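Local coordinates for protein esterase TesA (Pseudomonas aeruginosa, PDB 4JGG) that hydrolyses carboxylic esters, preferring Tween detergents and short-chain p-nitrophenyl esters, with low thioesterase activity towards palmitoyl-coenzyme A, at residues T23-G28 with R59-S64. Residues are numbered along the deposited sequence; the frame is centred on the assembly and turned at random.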
ATOM      1  N   THR A  23      12.319   5.293 -10.796  1.00 12.13           N
ATOM      2  CA  THR A  23      11.320   5.841  -9.888  1.00 13.83           C
ATOM      3  C   THR A  23      10.523   4.750  -9.197  1.00 12.12           C
ATOM      4  O   THR A  23      10.144   3.742  -9.817  1.00  9.37           O
ATOM      5  CB  THR A  23      10.345   6.813 -10.601  1.00 12.29           C
ATOM      6  OG1 THR A  23      11.036   8.017 -10.924  1.00 14.78           O
ATOM      7  CG2 THR A  23       9.187   7.174  -9.699  1.00  9.25           C
ATOM      8  N   LEU A  24      10.286   4.979  -7.910  1.00 11.47           N
ATOM      9  CA  LEU A  24       9.460   4.122  -7.066  1.00 11.64           C
ATOM     10  C   LEU A  24       8.142   4.852  -6.786  1.00 11.09           C
ATOM     11  O   LEU A  24       8.077   5.809  -6.006  1.00 10.70           O
ATOM     12  CB  LEU A  24      10.193   3.813  -5.762  1.00 10.93           C
ATOM     13  CG  LEU A  24       9.716   2.679  -4.849  1.00 11.72           C
ATOM     14  CD1 LEU A  24      10.853   2.313  -3.900  1.00 11.95           C
ATOM     15  CD2 LEU A  24       8.475   3.062  -4.080  1.00 12.53           C
ATOM     16  N   LEU A  25       7.089   4.406  -7.448  1.00  7.24           N
ATOM     17  CA  LEU A  25       5.807   5.082  -7.338  1.00  7.47           C
ATOM     18  C   LEU A  25       4.982   4.403  -6.255  1.00  6.60           C
ATOM     19  O   LEU A  25       4.758   3.202  -6.337  1.00  5.75           O
ATOM     20  CB  LEU A  25       5.066   4.993  -8.657  1.00  8.16           C
ATOM     21  CG  LEU A  25       3.627   5.524  -8.668  1.00  7.72           C
ATOM     22  CD1 LEU A  25       3.587   7.036  -8.532  1.00  8.88           C
ATOM     23  CD2 LEU A  25       2.949   5.080  -9.938  1.00  8.44           C
ATOM     24  N   VAL A  26       4.575   5.169  -5.242  1.00  7.84           N
ATOM     25  CA  VAL A  26       3.627   4.686  -4.234  1.00  7.65           C
ATOM     26  C   VAL A  26       2.228   5.188  -4.534  1.00  9.07           C
ATOM     27  O   VAL A  26       1.980   6.400  -4.555  1.00 10.39           O
ATOM     28  CB  VAL A  26       3.975   5.145  -2.801  1.00  8.06           C
ATOM     29  CG1 VAL A  26       2.947   4.571  -1.796  1.00  8.16           C
ATOM     30  CG2 VAL A  26       5.400   4.702  -2.401  1.00  9.12           C
ATOM     31  N   VAL A  27       1.308   4.255  -4.741  1.00  9.42           N
ATOM     32  CA  VAL A  27      -0.087   4.594  -4.999  1.00  7.95           C
ATOM     33  C   VAL A  27      -0.961   4.084  -3.851  1.00  8.40           C
ATOM     34  O   VAL A  27      -1.367   2.916  -3.839  1.00  8.40           O
ATOM     35  CB  VAL A  27      -0.551   3.992  -6.340  1.00  9.13           C
ATOM     36  CG1 VAL A  27      -1.961   4.489  -6.694  1.00  9.62           C
ATOM     37  CG2 VAL A  27       0.447   4.340  -7.445  1.00  7.89           C
ATOM     38  N   GLY A  28      -1.238   4.956  -2.883  1.00  5.94           N
ATOM     39  CA  GLY A  28      -1.949   4.549  -1.683  1.00  7.94           C
ATOM     40  C   GLY A  28      -3.110   5.447  -1.289  1.00  8.49           C
ATOM     41  O   GLY A  28      -3.555   6.299  -2.059  1.00  7.94           O
ATOM     42  N   ARG A  59      14.199   7.562  -6.923  1.00 18.74           N
ATOM     43  CA  ARG A  59      13.308   8.686  -6.670  1.00 17.32           C
ATOM     44  C   ARG A  59      11.967   8.137  -6.177  1.00 13.97           C
ATOM     45  O   ARG A  59      11.317   7.343  -6.863  1.00 12.58           O
ATOM     46  CB  ARG A  59      13.114   9.533  -7.933  1.00 15.05           C
ATOM     47  CG  ARG A  59      12.041  10.610  -7.786  1.00 15.48           C
ATOM     48  CD  ARG A  59      11.810  11.341  -9.094  1.00 15.24           C
ATOM     49  NE  ARG A  59      13.050  11.915  -9.608  1.00 20.49           N
ATOM     50  CZ  ARG A  59      13.158  12.530 -10.783  1.00 20.05           C
ATOM     51  NH1 ARG A  59      12.096  12.659 -11.570  1.00 22.70           N
ATOM     52  NH2 ARG A  59      14.323  13.021 -11.168  1.00 20.70           N
ATOM     53  N   VAL A  60      11.580   8.534  -4.972  1.00 14.77           N
ATOM     54  CA  VAL A  60      10.304   8.123  -4.398  1.00 13.42           C
ATOM     55  C   VAL A  60       9.223   9.145  -4.738  1.00 13.03           C
ATOM     56  O   VAL A  60       9.297  10.316  -4.346  1.00 11.93           O
ATOM     57  CB  VAL A  60      10.392   7.979  -2.870  1.00 14.36           C
ATOM     58  CG1 VAL A  60       9.056   7.487  -2.301  1.00 16.45           C
ATOM     59  CG2 VAL A  60      11.520   7.008  -2.485  1.00 15.31           C
ATOM     60  N   VAL A  61       8.226   8.706  -5.490  1.00 11.66           N
ATOM     61  CA  VAL A  61       7.108   9.569  -5.830  1.00 10.19           C
ATOM     62  C   VAL A  61       5.875   9.040  -5.101  1.00  8.93           C
ATOM     63  O   VAL A  61       5.370   7.965  -5.425  1.00 10.64           O
ATOM     64  CB  VAL A  61       6.851   9.594  -7.350  1.00 13.19           C
ATOM     65  CG1 VAL A  61       5.629  10.438  -7.672  1.00 12.05           C
ATOM     66  CG2 VAL A  61       8.084  10.112  -8.090  1.00 16.63           C
ATOM     67  N   ASN A  62       5.432   9.778  -4.088  1.00  9.33           N
ATOM     68  CA  ASN A  62       4.247   9.398  -3.329  1.00 10.07           C
ATOM     69  C   ASN A  62       3.021   9.959  -4.017  1.00 12.53           C
ATOM     70  O   ASN A  62       2.891  11.175  -4.150  1.00 16.25           O
ATOM     71  CB  ASN A  62       4.319   9.939  -1.898  1.00  9.97           C
ATOM     72  CG  ASN A  62       3.275   9.304  -0.984  1.00 11.06           C
ATOM     73  OD1 ASN A  62       2.550   8.400  -1.398  1.00 11.49           O
ATOM     74  ND2 ASN A  62       3.200   9.768   0.259  1.00 10.83           N
ATOM     75  N   ALA A  63       2.138   9.081  -4.476  1.00 10.62           N
ATOM     76  CA  ALA A  63       0.909   9.520  -5.118  1.00 11.07           C
ATOM     77  C   ALA A  63      -0.302   9.081  -4.299  1.00 12.80           C
ATOM     78  O   ALA A  63      -1.351   8.742  -4.850  1.00 14.14           O
ATOM     79  CB  ALA A  63       0.829   8.978  -6.535  1.00 13.56           C
ATOM     80  N   SER A  64      -0.160   9.081  -2.978  1.00 11.92           N
ATOM     81  CA  SER A  64      -1.238   8.588  -2.106  1.00  9.06           C
ATOM     82  C   SER A  64      -2.255   9.677  -1.758  1.00  9.92           C
ATOM     83  O   SER A  64      -1.879  10.809  -1.438  1.00 10.07           O
ATOM     84  CB  SER A  64      -0.644   7.963  -0.837  1.00  7.51           C
ATOM     85  OG  SER A  64       0.315   6.985  -1.196  1.00 10.05           O
TER
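With chi1 at -71°, T23 holds its methyl CG2 anti to its own backbone N, where it meets V61 CG2 at 3.5 Å. At the other end, S64 OG stands anti to its carbonyl carbon, beside its own N, and 3.1 Å from G28 N. Between these ends run two parallel strands of the alpha/beta/alpha sandwich of the SGNH (GDSL) hydrolases, 23-28 inside the sheet and 59-62 at its edge. The right-handed beta-alpha-beta crossover that joins them includes helix 43-53. L24 and V26 each donate through N and accept through O: L24 N bonds to R59 O, V61 N to L24 O, V26 N to V61 O, and A63 N to V26 O at 2.7 Å, carrying the pairing one residue beyond strand 59-62.

Valine and leucine suit the faces that the helices cover: the branched valines favour extended backbone, and the leucines reach further. On one, L25 CD1 lies 3.9 Å from A63 CB, a methyl small enough to lie 3.4 Å from V26 O, and helix 70-84 covers both residues through L80. T23 and R59 share this face at the start of the strands, the hydroxyl OG1 lying alongside the aliphatic part of the arginine. On the other, V26 and V60 pack on V44 of helix 43-53.

N62 suits the strand's end because its amide works in two directions: ND2 donates to S32 O, while OD1 accepts from S64 OG at 2.7 Å, in the carbonyl plane, and weakly from S64 N. This ties the turn after the edge strand to helix 30-33, which begins with the probable nucleophile S30. Glycine suits 28 because, without a CB, its backbone can lie close against S64 CB, 3.6 Å from G28 C. Beside it, S64 CA approaches G28 O at 3.3 Å in a CA-H...O contact.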